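Local coordinates for YcaO (Methanopyrus kandleri, PDB 6CIB), which binds ADP and magnesium and, as a YcaO-family enzyme, probably uses ATP to activate a peptide backbone amide for thioamidation, at residues V32-K37 / E48-R53; S172-F177 / R207-R212; S211-V216 / A327-V332; E226-M231 / P277-P282. All coordinates share one frame; numbering follows the deposited sequence.

In the fold
Contact 1 (32-37 with 48-53) lies nearest the nucleotide: the Arg-50 side chain is about 10 Å from the bound ADP and about 8 Å from the side chain of Ser-74, an ADP-binding residue. Contacts 2 and 3 sit across the chain's centre, their centres about 34 and 35 Å from that of contact 1. They are about 13 Å apart, centre to centre, and share Ser-211 and Arg-212. The Val-213 side chain of contact 3 is about 12 Å from that of Glu-164, a magnesium ligand in another structure of the protein but not in this model. Contacts 2 and 4, about 24 Å apart between centres, both lie away from the nucleotide and metal sites.

Contact 1: V32-K37 / E48-R53; sequences VGVVEK and EIRRRR
The consecutive arginines 50-53 of one strand send their side chains to different partners, Arg-51 beside Glu-36 on one face of the sheet, Arg-50 and Arg-52 on the other. Glu-36 and Arg-51 cross obliquely: the extended glutamate brings OE1 to the guanidinium edge, where Arg-51 NE donates to its anti lone pair at 2.9 Å in a salt bridge. The carboxylate and guanidinium planes stand 88° apart, and OE1 also takes a weak bond from Arg-51 NH2. The bend at chi3 (65°) turns the guanidinium under Val-35 CG2, 3.6 Å above the centre of one face, while Glu-58 takes NH1. On the opposite face Arg-50 folds back at chi2 (-72°), and Lys-37 lays its extended chain over the guanidinium, CG 3.7 Å from Arg-50 NE. NH1 and NH2 of Arg-50 both hold Glu-48 OE1 in the guanidinium plane, and Glu-29 pairs with both Arg-50 and Lys-37, which probably eases their like charges. Arg-52 NE meets Val-32 O at 2.9 Å, nearly along the C=O axis, and NH2 pairs with Glu-86. Gly-33, at positive phi, closes a Schellman motif there. Val-35 N bonds Arg-51 O at 2.8 Å, and Glu-36 N reaches the same oxygen weakly. With Val-35 and Glu-36 both opposite Arg-51, the register slips by one: a classic beta bulge in an antiparallel hairpin.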
loop_
_atom_site.group_PDB
_atom_site.type_symbol
_atom_site.label_atom_id
_atom_site.label_comp_id
_atom_site.label_asym_id
_atom_site.label_seq_id
_atom_site.Cartn_x
_atom_site.Cartn_y
_atom_site.Cartn_z
ATOM N N VAL A 32 1.960 19.700 8.726
ATOM C CA VAL A 32 1.011 18.605 8.592
ATOM C C VAL A 32 0.543 18.086 9.969
ATOM O O VAL A 32 -0.253 17.142 10.067
ATOM C CB VAL A 32 1.658 17.554 7.657
ATOM C CG1 VAL A 32 1.846 16.180 8.276
ATOM C CG2 VAL A 32 0.990 17.565 6.292
ATOM N N GLY A 33 1.037 18.722 11.030
ATOM C CA GLY A 33 0.529 18.483 12.388
ATOM C C GLY A 33 1.234 17.429 13.225
ATOM O O GLY A 33 0.674 16.975 14.221
ATOM N N VAL A 34 2.449 17.039 12.825
ATOM C CA VAL A 34 3.280 16.122 13.615
ATOM C C VAL A 34 3.641 16.828 14.921
ATOM O O VAL A 34 4.150 17.945 14.911
ATOM C CB VAL A 34 4.570 15.691 12.861
ATOM C CG1 VAL A 34 5.540 14.944 13.781
ATOM C CG2 VAL A 34 4.222 14.843 11.640
ATOM N N VAL A 35 3.355 16.169 16.034
ATOM C CA VAL A 35 3.609 16.748 17.351
ATOM C C VAL A 35 4.601 15.910 18.164
ATOM O O VAL A 35 5.166 16.406 19.138
ATOM C CB VAL A 35 2.302 17.019 18.144
ATOM C CG1 VAL A 35 1.571 18.232 17.568
ATOM C CG2 VAL A 35 1.399 15.789 18.182
ATOM N N GLU A 36 4.818 14.658 17.745
ATOM C CA GLU A 36 5.790 13.772 18.389
ATOM C C GLU A 36 6.380 12.734 17.427
ATOM O O GLU A 36 5.701 12.265 16.505
ATOM C CB GLU A 36 5.152 13.069 19.591
ATOM C CG GLU A 36 6.128 12.739 20.716
ATOM C CD GLU A 36 5.460 12.112 21.938
ATOM O OE1 GLU A 36 4.218 11.925 21.944
ATOM O OE2 GLU A 36 6.192 11.783 22.898
ATOM N N LYS A 37 7.637 12.376 17.676
ATOM C CA LYS A 37 8.393 11.426 16.860
ATOM C C LYS A 37 9.027 10.371 17.747
ATOM O O LYS A 37 9.512 10.681 18.841
ATOM C CB LYS A 37 9.499 12.140 16.078
ATOM C CG LYS A 37 9.013 13.236 15.143
ATOM C CD LYS A 37 10.154 13.793 14.315
ATOM C CE LYS A 37 9.649 14.912 13.429
ATOM N NZ LYS A 37 10.703 15.390 12.488
ATOM N N GLU A 48 9.930 4.227 12.195
ATOM C CA GLU A 48 9.659 5.576 12.680
ATOM C C GLU A 48 8.181 5.740 13.001
ATOM O O GLU A 48 7.318 5.304 12.231
ATOM C CB GLU A 48 10.088 6.599 11.630
ATOM C CG GLU A 48 11.597 6.736 11.478
ATOM C CD GLU A 48 12.246 7.453 12.655
ATOM O OE1 GLU A 48 11.700 8.470 13.122
ATOM O OE2 GLU A 48 13.312 7.002 13.105
ATOM N N ILE A 49 7.882 6.346 14.146
ATOM C CA ILE A 49 6.475 6.546 14.536
ATOM C C ILE A 49 6.212 8.033 14.684
ATOM O O ILE A 49 7.036 8.763 15.247
ATOM C CB ILE A 49 6.080 5.755 15.814
ATOM C CG1 ILE A 49 6.169 4.246 15.568
ATOM C CG2 ILE A 49 4.652 6.070 16.270
ATOM C CD1 ILE A 49 7.428 3.632 16.130
ATOM N N ARG A 50 5.067 8.468 14.159
ATOM C CA ARG A 50 4.633 9.854 14.256
ATOM C C ARG A 50 3.275 9.957 14.947
ATOM O O ARG A 50 2.353 9.195 14.637
ATOM C CB ARG A 50 4.586 10.495 12.863
ATOM C CG ARG A 50 5.922 10.478 12.104
ATOM C CD ARG A 50 6.932 11.458 12.708
ATOM N NE ARG A 50 8.249 11.400 12.063
ATOM C CZ ARG A 50 9.234 10.564 12.400
ATOM N NH1 ARG A 50 9.071 9.695 13.394
ATOM N NH2 ARG A 50 10.392 10.593 11.732
ATOM N N ARG A 51 3.179 10.883 15.898
ATOM C CA ARG A 51 1.900 11.303 16.453
ATOM C C ARG A 51 1.507 12.597 15.738
ATOM O O ARG A 51 2.261 13.578 15.745
ATOM C CB ARG A 51 2.001 11.495 17.972
ATOM C CG ARG A 51 0.670 11.774 18.667
ATOM C CD ARG A 51 0.765 11.617 20.184
ATOM N NE ARG A 51 1.651 12.597 20.815
ATOM C CZ ARG A 51 1.279 13.799 21.256
ATOM N NH1 ARG A 51 0.020 14.206 21.154
ATOM N NH2 ARG A 51 2.174 14.611 21.811
ATOM N N ARG A 52 0.338 12.564 15.104
ATOM C CA ARG A 52 -0.165 13.653 14.258
ATOM C C ARG A 52 -1.524 14.172 14.764
ATOM O O ARG A 52 -2.393 13.376 15.117
ATOM C CB ARG A 52 -0.311 13.150 12.815
ATOM C CG ARG A 52 -0.496 14.245 11.782
ATOM C CD ARG A 52 -0.897 13.716 10.412
ATOM N NE ARG A 52 -1.731 14.719 9.748
ATOM C CZ ARG A 52 -3.004 14.555 9.413
ATOM N NH1 ARG A 52 -3.626 13.405 9.624
ATOM N NH2 ARG A 52 -3.655 15.550 8.842
ATOM N N ARG A 53 -1.695 15.498 14.778
ATOM C CA ARG A 53 -2.953 16.145 15.178
ATOM C C ARG A 53 -3.618 16.816 13.995
ATOM O O ARG A 53 -2.944 17.501 13.225
ATOM C CB ARG A 53 -2.695 17.247 16.211
ATOM C CG ARG A 53 -2.462 16.779 17.625
ATOM C CD ARG A 53 -2.894 17.874 18.596
ATOM N NE ARG A 53 -2.074 17.913 19.807
ATOM C CZ ARG A 53 -2.087 16.998 20.781
ATOM N NH1 ARG A 53 -2.877 15.929 20.709
ATOM N NH2 ARG A 53 -1.292 17.151 21.834
HETATM O O HOH W 1 -2.894 19.091 11.084
#

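Contact 2: S172-F177 / R207-R212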
loop_
_atom_site.group_PDB
_atom_site.type_symbol
_atom_site.label_atom_id
_atom_site.label_comp_id
_atom_site.label_asym_id
_atom_site.label_seq_id
_atom_site.Cartn_x
_atom_site.Cartn_y
_atom_site.Cartn_z
ATOM N N SER A 172 -6.683 -9.887 -1.190
ATOM C CA SER A 172 -8.140 -10.084 -1.168
ATOM C C SER A 172 -8.584 -11.390 -1.839
ATOM O O SER A 172 -9.477 -12.064 -1.342
ATOM C CB SER A 172 -8.848 -8.903 -1.809
ATOM O OG SER A 172 -8.670 -7.736 -1.038
ATOM N N ILE A 173 -7.940 -11.733 -2.952
ATOM C CA ILE A 173 -8.159 -13.002 -3.654
ATOM C C ILE A 173 -7.800 -14.220 -2.791
ATOM O O ILE A 173 -8.586 -15.163 -2.699
ATOM C CB ILE A 173 -7.481 -12.976 -5.063
ATOM C CG1 ILE A 173 -8.530 -12.704 -6.137
ATOM C CG2 ILE A 173 -6.751 -14.262 -5.420
ATOM C CD1 ILE A 173 -9.118 -11.312 -6.089
ATOM N N VAL A 174 -6.635 -14.164 -2.147
ATOM C CA VAL A 174 -6.167 -15.209 -1.233
ATOM C C VAL A 174 -7.137 -15.421 -0.061
ATOM O O VAL A 174 -7.478 -16.555 0.244
ATOM C CB VAL A 174 -4.704 -14.936 -0.768
ATOM C CG1 VAL A 174 -4.274 -15.865 0.369
ATOM C CG2 VAL A 174 -3.743 -15.084 -1.942
ATOM N N GLU A 175 -7.599 -14.337 0.561
ATOM C CA GLU A 175 -8.545 -14.423 1.685
ATOM C C GLU A 175 -9.971 -14.839 1.276
ATOM O O GLU A 175 -10.611 -15.614 1.984
ATOM C CB GLU A 175 -8.596 -13.113 2.493
ATOM C CG GLU A 175 -7.271 -12.637 3.092
ATOM C CD GLU A 175 -6.685 -13.528 4.181
ATOM O OE1 GLU A 175 -7.350 -14.466 4.661
ATOM O OE2 GLU A 175 -5.525 -13.278 4.569
ATOM N N TYR A 176 -10.458 -14.319 0.149
ATOM C CA TYR A 176 -11.810 -14.636 -0.341
ATOM C C TYR A 176 -11.978 -16.130 -0.649
ATOM O O TYR A 176 -12.954 -16.739 -0.218
ATOM C CB TYR A 176 -12.149 -13.796 -1.577
ATOM C CG TYR A 176 -13.602 -13.838 -2.005
ATOM C CD1 TYR A 176 -14.549 -12.987 -1.420
ATOM C CD2 TYR A 176 -14.027 -14.710 -3.012
ATOM C CE1 TYR A 176 -15.882 -13.016 -1.818
ATOM C CE2 TYR A 176 -15.360 -14.748 -3.419
ATOM C CZ TYR A 176 -16.281 -13.899 -2.819
ATOM O OH TYR A 176 -17.595 -13.931 -3.218
ATOM N N PHE A 177 -11.016 -16.701 -1.378
ATOM C CA PHE A 177 -11.041 -18.106 -1.783
ATOM C C PHE A 177 -10.283 -19.017 -0.829
ATOM O O PHE A 177 -10.271 -20.232 -1.031
ATOM C CB PHE A 177 -10.444 -18.275 -3.182
ATOM C CG PHE A 177 -11.252 -17.640 -4.272
ATOM C CD1 PHE A 177 -12.491 -18.174 -4.652
ATOM C CD2 PHE A 177 -10.772 -16.510 -4.937
ATOM C CE1 PHE A 177 -13.233 -17.585 -5.673
ATOM C CE2 PHE A 177 -11.513 -15.917 -5.956
ATOM C CZ PHE A 177 -12.743 -16.455 -6.324
ATOM N N ARG A 207 5.685 -15.882 1.109
ATOM C CA ARG A 207 4.749 -16.448 0.136
ATOM C C ARG A 207 4.713 -15.613 -1.137
ATOM O O ARG A 207 4.749 -14.380 -1.069
ATOM C CB ARG A 207 3.331 -16.504 0.710
ATOM C CG ARG A 207 3.147 -17.276 2.009
ATOM C CD ARG A 207 3.471 -18.757 1.879
ATOM N NE ARG A 207 3.366 -19.414 3.185
ATOM C CZ ARG A 207 4.395 -19.844 3.909
ATOM N NH1 ARG A 207 5.642 -19.725 3.459
ATOM N NH2 ARG A 207 4.168 -20.418 5.084
ATOM N N LEU A 208 4.646 -16.279 -2.290
ATOM C CA LEU A 208 4.317 -15.606 -3.539
ATOM C C LEU A 208 2.809 -15.704 -3.780
ATOM O O LEU A 208 2.279 -16.786 -4.036
ATOM C CB LEU A 208 5.118 -16.171 -4.723
ATOM C CG LEU A 208 5.012 -15.380 -6.040
ATOM C CD1 LEU A 208 5.776 -14.060 -6.000
ATOM C CD2 LEU A 208 5.474 -16.222 -7.218
ATOM N N LEU A 209 2.123 -14.568 -3.672
ATOM C CA LEU A 209 0.674 -14.504 -3.880
ATOM C C LEU A 209 0.354 -14.593 -5.362
ATOM O O LEU A 209 1.171 -14.165 -6.189
ATOM C CB LEU A 209 0.096 -13.211 -3.295
ATOM C CG LEU A 209 -0.276 -13.200 -1.807
ATOM C CD1 LEU A 209 0.945 -13.126 -0.921
ATOM C CD2 LEU A 209 -1.179 -12.027 -1.489
ATOM N N PRO A 210 -0.819 -15.166 -5.715
ATOM C CA PRO A 210 -1.248 -15.095 -7.113
ATOM C C PRO A 210 -1.551 -13.644 -7.496
ATOM O O PRO A 210 -2.410 -13.000 -6.886
ATOM C CB PRO A 210 -2.520 -15.952 -7.134
ATOM C CG PRO A 210 -3.022 -15.923 -5.725
ATOM C CD PRO A 210 -1.766 -15.952 -4.900
ATOM N N SER A 211 -0.813 -13.129 -8.470
ATOM C CA SER A 211 -1.043 -11.790 -8.991
ATOM C C SER A 211 -1.951 -11.855 -10.213
ATOM O O SER A 211 -1.725 -12.658 -11.122
ATOM C CB SER A 211 0.287 -11.134 -9.349
ATOM O OG SER A 211 0.092 -9.884 -9.994
ATOM N N ARG A 212 -2.962 -10.993 -10.233
ATOM C CA ARG A 212 -3.863 -10.879 -11.381
ATOM C C ARG A 212 -3.359 -9.881 -12.425
ATOM O O ARG A 212 -4.028 -9.650 -13.424
ATOM C CB ARG A 212 -5.272 -10.499 -10.926
ATOM C CG ARG A 212 -5.974 -11.569 -10.110
ATOM C CD ARG A 212 -7.066 -10.918 -9.287
ATOM N NE ARG A 212 -8.385 -11.229 -9.792
ATOM C CZ ARG A 212 -9.509 -10.585 -9.490
ATOM N NH1 ARG A 212 -9.523 -9.516 -8.692
ATOM N NH2 ARG A 212 -10.638 -11.020 -10.021
#
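The last turns of helix 154-177 pack here against the end of strand 203-209, an outer strand of its sheet, and the chain that follows. No hydrogen bond crosses between 172-177 and 207-212; two neighbouring helix residues, Ile-173 and Val-174, carry the packing. Val-174 holds CG1 anti to its backbone N (chi1 170°), and this sets CG2 toward the strand. That methyl wedges between two residues, 3.7 Å from Pro-210 CD and 3.9 Å from Leu-209 CG, with the valine side chain and the proline ring crossing at about a right angle. Ile-173 divides its branches. The isoleucine and proline side chains run past each other in opposite directions, Ile-173 CG2 4.1 Å from Pro-210 CG, while CG1 and CD1 lie across the arginine. Arg-212 bends at chi3 (108°) to bring its guanidinium alongside, and Ile-173 CD1 rests over one face, displaced toward the rim and only 3.2 Å from Arg-212 NH1, a tight approach. NH1 also forms a salt bridge with Asp-169, one turn earlier on the helix, and NH2 donates to Asn-366 O. These bonds probably hold the guanidinium in the plane over which the methyl packs. Trp-292 touches both Val-174 and Leu-209. The contact thus seats helix 154-177 on one end of the three-stranded antiparallel sheet of the YcaO family region.

Contact 3: S211-V216 / A327-V332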
loop_
_atom_site.group_PDB
_atom_site.type_symbol
_atom_site.label_atom_id
_atom_site.label_comp_id
_atom_site.label_asym_id
_atom_site.label_seq_id
_atom_site.Cartn_x
_atom_site.Cartn_y
_atom_site.Cartn_z
ATOM N N SER A 211 -0.813 -13.129 -8.470
ATOM C CA SER A 211 -1.043 -11.790 -8.991
ATOM C C SER A 211 -1.951 -11.855 -10.213
ATOM O O SER A 211 -1.725 -12.658 -11.122
ATOM C CB SER A 211 0.287 -11.134 -9.349
ATOM O OG SER A 211 0.092 -9.884 -9.994
ATOM N N ARG A 212 -2.962 -10.993 -10.233
ATOM C CA ARG A 212 -3.863 -10.879 -11.381
ATOM C C ARG A 212 -3.359 -9.881 -12.425
ATOM O O ARG A 212 -4.028 -9.650 -13.424
ATOM C CB ARG A 212 -5.272 -10.499 -10.926
ATOM C CG ARG A 212 -5.974 -11.569 -10.110
ATOM C CD ARG A 212 -7.066 -10.918 -9.287
ATOM N NE ARG A 212 -8.385 -11.229 -9.792
ATOM C CZ ARG A 212 -9.509 -10.585 -9.490
ATOM N NH1 ARG A 212 -9.523 -9.516 -8.692
ATOM N NH2 ARG A 212 -10.638 -11.020 -10.021
ATOM N N VAL A 213 -2.177 -9.303 -12.191
ATOM C CA VAL A 213 -1.591 -8.310 -13.095
ATOM C C VAL A 213 -0.232 -8.817 -13.593
ATOM O O VAL A 213 0.689 -9.046 -12.804
ATOM C CB VAL A 213 -1.433 -6.927 -12.407
ATOM C CG1 VAL A 213 -0.868 -5.888 -13.377
ATOM C CG2 VAL A 213 -2.762 -6.445 -11.819
ATOM N N GLU A 214 -0.101 -8.975 -14.905
ATOM C CA GLU A 214 1.131 -9.520 -15.457
ATOM C C GLU A 214 2.291 -8.537 -15.382
ATOM O O GLU A 214 2.123 -7.346 -15.646
ATOM C CB GLU A 214 0.949 -10.022 -16.885
ATOM C CG GLU A 214 1.900 -11.168 -17.181
ATOM C CD GLU A 214 1.914 -11.559 -18.630
ATOM O OE1 GLU A 214 0.851 -11.971 -19.132
ATOM O OE2 GLU A 214 2.994 -11.452 -19.252
ATOM N N GLY A 215 3.456 -9.060 -15.009
ATOM C CA GLY A 215 4.642 -8.249 -14.776
ATOM C C GLY A 215 4.774 -7.728 -13.352
ATOM O O GLY A 215 5.820 -7.182 -13.004
ATOM N N VAL A 216 3.722 -7.879 -12.539
ATOM C CA VAL A 216 3.729 -7.417 -11.142
ATOM C C VAL A 216 3.674 -8.625 -10.205
ATOM O O VAL A 216 2.783 -9.471 -10.324
ATOM C CB VAL A 216 2.562 -6.444 -10.817
ATOM C CG1 VAL A 216 2.642 -5.956 -9.367
ATOM C CG2 VAL A 216 2.568 -5.254 -11.758
ATOM N N ALA A 327 -5.941 -6.289 -17.120
ATOM C CA ALA A 327 -6.133 -7.363 -16.148
ATOM C C ALA A 327 -7.572 -7.811 -15.936
ATOM O O ALA A 327 -7.815 -8.790 -15.222
ATOM C CB ALA A 327 -5.489 -6.974 -14.816
ATOM N N GLY A 328 -8.528 -7.107 -16.539
ATOM C CA GLY A 328 -9.952 -7.383 -16.302
ATOM C C GLY A 328 -10.415 -6.872 -14.949
ATOM O O GLY A 328 -11.327 -7.445 -14.336
ATOM N N LEU A 329 -9.789 -5.788 -14.485
ATOM C CA LEU A 329 -10.077 -5.218 -13.158
ATOM C C LEU A 329 -10.738 -3.837 -13.239
ATOM O O LEU A 329 -10.673 -3.060 -12.287
ATOM C CB LEU A 329 -8.790 -5.154 -12.316
ATOM C CG LEU A 329 -7.971 -6.429 -12.067
ATOM C CD1 LEU A 329 -6.694 -6.107 -11.307
ATOM C CD2 LEU A 329 -8.759 -7.500 -11.335
ATOM N N GLY A 330 -11.366 -3.537 -14.378
ATOM C CA GLY A 330 -12.057 -2.264 -14.592
ATOM C C GLY A 330 -11.115 -1.121 -14.932
ATOM O O GLY A 330 -10.012 -1.341 -15.465
ATOM N N LYS A 331 -11.559 0.096 -14.620
ATOM C CA LYS A 331 -10.854 1.336 -14.992
ATOM C C LYS A 331 -9.755 1.702 -14.001
ATOM O O LYS A 331 -9.907 1.469 -12.798
ATOM C CB LYS A 331 -11.839 2.505 -15.094
ATOM C CG LYS A 331 -12.901 2.349 -16.168
ATOM C CD LYS A 331 -13.934 3.456 -16.041
ATOM C CE LYS A 331 -15.016 3.302 -17.092
ATOM N NZ LYS A 331 -15.797 4.566 -17.186
ATOM N N VAL A 332 -8.670 2.284 -14.515
ATOM C CA VAL A 332 -7.562 2.800 -13.691
ATOM C C VAL A 332 -7.729 4.312 -13.605
ATOM O O VAL A 332 -7.530 5.023 -14.602
ATOM C CB VAL A 332 -6.171 2.437 -14.279
ATOM C CG1 VAL A 332 -5.034 3.023 -13.433
ATOM C CG2 VAL A 332 -6.014 0.928 -14.393
HETATM O O HOH W 2 -6.188 -10.636 -14.507
#
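Two loops meet side by side: 211-216, the connection between antiparallel strands 203-209 and 217-224, with a type II beta turn from Val-213 to Val-216, and 327-332, which leads from helix 313-325 into strand 332-336. Leu-329 sends one methyl to Val-213 and the other to the guanidinium of Arg-212. Its CG, anti to the carbonyl carbon (chi1 -56°), is directed at the other loop. CD1 reaches Val-213 CG2 at 4.0 Å; CD2 lies over a guanidinium face of Arg-212, off centre, 3.4 Å from NH1. Ala-327 fills in beside them, its CB 4.1 Å from Val-213 CG2 and 3.4 Å from Arg-212 O.

In the next shell, the neighbouring helices flank Val-213, with Val-166 of helix 154-177 and Val-324 of helix 313-325 touching it. Asn-366, the residue that also receives Arg-212, donates from ND2 to Gly-328 O and so ties the two loops together. Gly-328, at positive phi, carries the chain out of helix 313-325, and Gly-215 takes positive phi inside the turn. A water also bridges the loops by donating to both backbone carbonyls, 2.6 Å from Arg-212 O and 2.6 Å from Ala-327 O.

Contact 4: E226-M231 / P277-P282; sequences ERVEEM and PGKLTP
Val-228 turns its methyls onto the backbone of 277-282. With chi1 at 74°, CG1 takes the crowded position between backbone N and carbonyl carbon, and CG2 lies anti to the N; both methyls and CB gather round one carbonyl, CG1 coming 3.6 Å from Leu-280 O. CG1 also meets Lys-279, whose chain is extended beyond CG and runs past the valine in the opposite direction, its CE 3.9 Å away. Glu-229 is crowded as well (chi1 37°) and bends at chi2, bringing OE2 to 3.7 Å from Lys-279 CE. Lys-279 NZ stays 4.2 Å from Glu-229 OE2, beyond salt-bridge range, while OE1 sits over the Arg-227 guanidinium face as a long, charge-only pair.

The segment 226-231 belongs to the connection between antiparallel strands 217-224 and 233-238. The loop 277-282 leads into helix 282-288, with Thr-281 at the N-cap position, though its side chain makes no capping bond, and Pro-282 opening the first turn. Glu-226 O approaches Pro-282 CG at 3.5 Å, and the selenomethionine Met-231, bent at chi3 (72°), rests its SE 3.9 Å from Pro-282 CB. Deeper along the helix, Leu-285 touches both Val-228 and Met-231.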
loop_
_atom_site.group_PDB
_atom_site.type_symbol
_atom_site.label_atom_id
_atom_site.label_comp_id
_atom_site.label_asym_id
_atom_site.label_seq_id
_atom_site.Cartn_x
_atom_site.Cartn_y
_atom_site.Cartn_z
ATOM N N GLU A 226 5.582 -16.445 19.983
ATOM C CA GLU A 226 4.997 -16.928 21.236
ATOM C C GLU A 226 3.996 -15.948 21.847
ATOM O O GLU A 226 3.126 -16.348 22.620
ATOM C CB GLU A 226 6.067 -17.398 22.237
ATOM C CG GLU A 226 7.003 -16.331 22.784
ATOM C CD GLU A 226 8.045 -16.893 23.749
ATOM O OE1 GLU A 226 7.860 -18.020 24.270
ATOM O OE2 GLU A 226 9.061 -16.200 23.991
ATOM N N ARG A 227 4.115 -14.674 21.482
ATOM C CA ARG A 227 3.085 -13.671 21.759
ATOM C C ARG A 227 2.232 -13.467 20.509
ATOM O O ARG A 227 2.764 -13.284 19.402
ATOM C CB ARG A 227 3.711 -12.343 22.195
ATOM C CG ARG A 227 4.400 -12.374 23.556
ATOM C CD ARG A 227 5.170 -11.090 23.854
ATOM N NE ARG A 227 4.432 -9.871 23.496
ATOM C CZ ARG A 227 3.463 -9.307 24.223
ATOM N NH1 ARG A 227 3.076 -9.831 25.385
ATOM N NH2 ARG A 227 2.875 -8.204 23.780
ATOM N N VAL A 228 0.914 -13.496 20.701
ATOM C CA VAL A 228 -0.061 -13.476 19.605
ATOM C C VAL A 228 -0.110 -12.143 18.819
ATOM O O VAL A 228 -0.288 -12.144 17.603
ATOM C CB VAL A 228 -1.469 -13.938 20.099
ATOM C CG1 VAL A 228 -2.167 -12.873 20.948
ATOM C CG2 VAL A 228 -2.347 -14.366 18.938
ATOM N N GLU A 229 0.066 -11.024 19.519
ATOM C CA GLU A 229 0.078 -9.688 18.915
ATOM C C GLU A 229 1.284 -9.470 17.993
ATOM O O GLU A 229 1.268 -8.569 17.152
ATOM C CB GLU A 229 -0.000 -8.580 19.983
ATOM C CG GLU A 229 0.758 -8.846 21.278
ATOM C CD GLU A 229 0.029 -9.803 22.221
ATOM O OE1 GLU A 229 0.611 -10.863 22.539
ATOM O OE2 GLU A 229 -1.124 -9.513 22.633
ATOM N N GLU A 230 2.298 -10.323 18.151
ATOM C CA GLU A 230 3.505 -10.321 17.324
ATOM C C GLU A 230 3.418 -11.259 16.117
ATOM O O GLU A 230 4.404 -11.459 15.393
ATOM C CB GLU A 230 4.731 -10.607 18.191
ATOM C CG GLU A 230 4.946 -9.497 19.210
ATOM C CD GLU A 230 6.361 -9.394 19.721
ATOM O OE1 GLU A 230 6.590 -8.516 20.572
ATOM O OE2 GLU A 230 7.232 -10.173 19.284
HETATM N N MSE A 231 2.227 -11.817 15.906
HETATM C CA MSE A 231 1.930 -12.604 14.712
HETATM C C MSE A 231 1.255 -11.658 13.769
HETATM O O MSE A 231 0.047 -11.412 13.855
HETATM C CB MSE A 231 1.091 -13.841 15.022
HETATM C CG MSE A 231 2.008 -14.879 15.653
HETATM SE SE MSE A 231 0.957 -16.475 16.131
HETATM C CE MSE A 231 0.624 -17.167 14.323
ATOM N N PRO A 277 -13.147 -11.825 19.670
ATOM C CA PRO A 277 -13.398 -10.833 20.720
ATOM C C PRO A 277 -12.496 -11.027 21.957
ATOM O O PRO A 277 -11.911 -10.051 22.449
ATOM C CB PRO A 277 -14.874 -11.059 21.067
ATOM C CG PRO A 277 -15.458 -11.642 19.821
ATOM C CD PRO A 277 -14.379 -12.528 19.270
ATOM N N GLY A 278 -12.404 -12.270 22.444
ATOM C CA GLY A 278 -11.469 -12.653 23.504
ATOM C C GLY A 278 -10.115 -13.023 22.924
ATOM O O GLY A 278 -10.014 -13.373 21.737
ATOM N N LYS A 279 -9.082 -12.954 23.767
ATOM C CA LYS A 279 -7.694 -13.138 23.342
ATOM C C LYS A 279 -7.403 -14.534 22.800
ATOM O O LYS A 279 -7.600 -15.551 23.469
ATOM C CB LYS A 279 -6.714 -12.784 24.462
ATOM C CG LYS A 279 -5.317 -12.462 23.963
ATOM C CD LYS A 279 -4.296 -12.661 25.060
ATOM C CE LYS A 279 -2.969 -12.034 24.690
ATOM N NZ LYS A 279 -2.059 -12.066 25.862
ATOM N N LEU A 280 -6.909 -14.549 21.573
ATOM C CA LEU A 280 -6.571 -15.765 20.882
ATOM C C LEU A 280 -5.218 -16.305 21.346
ATOM O O LEU A 280 -4.356 -15.562 21.844
ATOM C CB LEU A 280 -6.560 -15.473 19.385
ATOM C CG LEU A 280 -7.279 -16.320 18.336
ATOM C CD1 LEU A 280 -8.476 -17.099 18.855
ATOM C CD2 LEU A 280 -7.699 -15.380 17.215
ATOM N N THR A 281 -5.048 -17.609 21.186
ATOM C CA THR A 281 -3.775 -18.262 21.423
ATOM C C THR A 281 -2.972 -18.289 20.094
ATOM O O THR A 281 -3.588 -18.295 19.014
ATOM C CB THR A 281 -4.043 -19.659 22.043
ATOM O OG1 THR A 281 -3.161 -19.889 23.139
ATOM C CG2 THR A 281 -3.951 -20.762 21.048
ATOM N N PRO A 282 -1.612 -18.291 20.160
ATOM C CA PRO A 282 -0.822 -18.382 18.917
ATOM C C PRO A 282 -1.178 -19.589 18.043
ATOM O O PRO A 282 -1.277 -19.445 16.816
ATOM C CB PRO A 282 0.626 -18.483 19.415
ATOM C CG PRO A 282 0.610 -17.820 20.753
ATOM C CD PRO A 282 -0.739 -18.102 21.343
#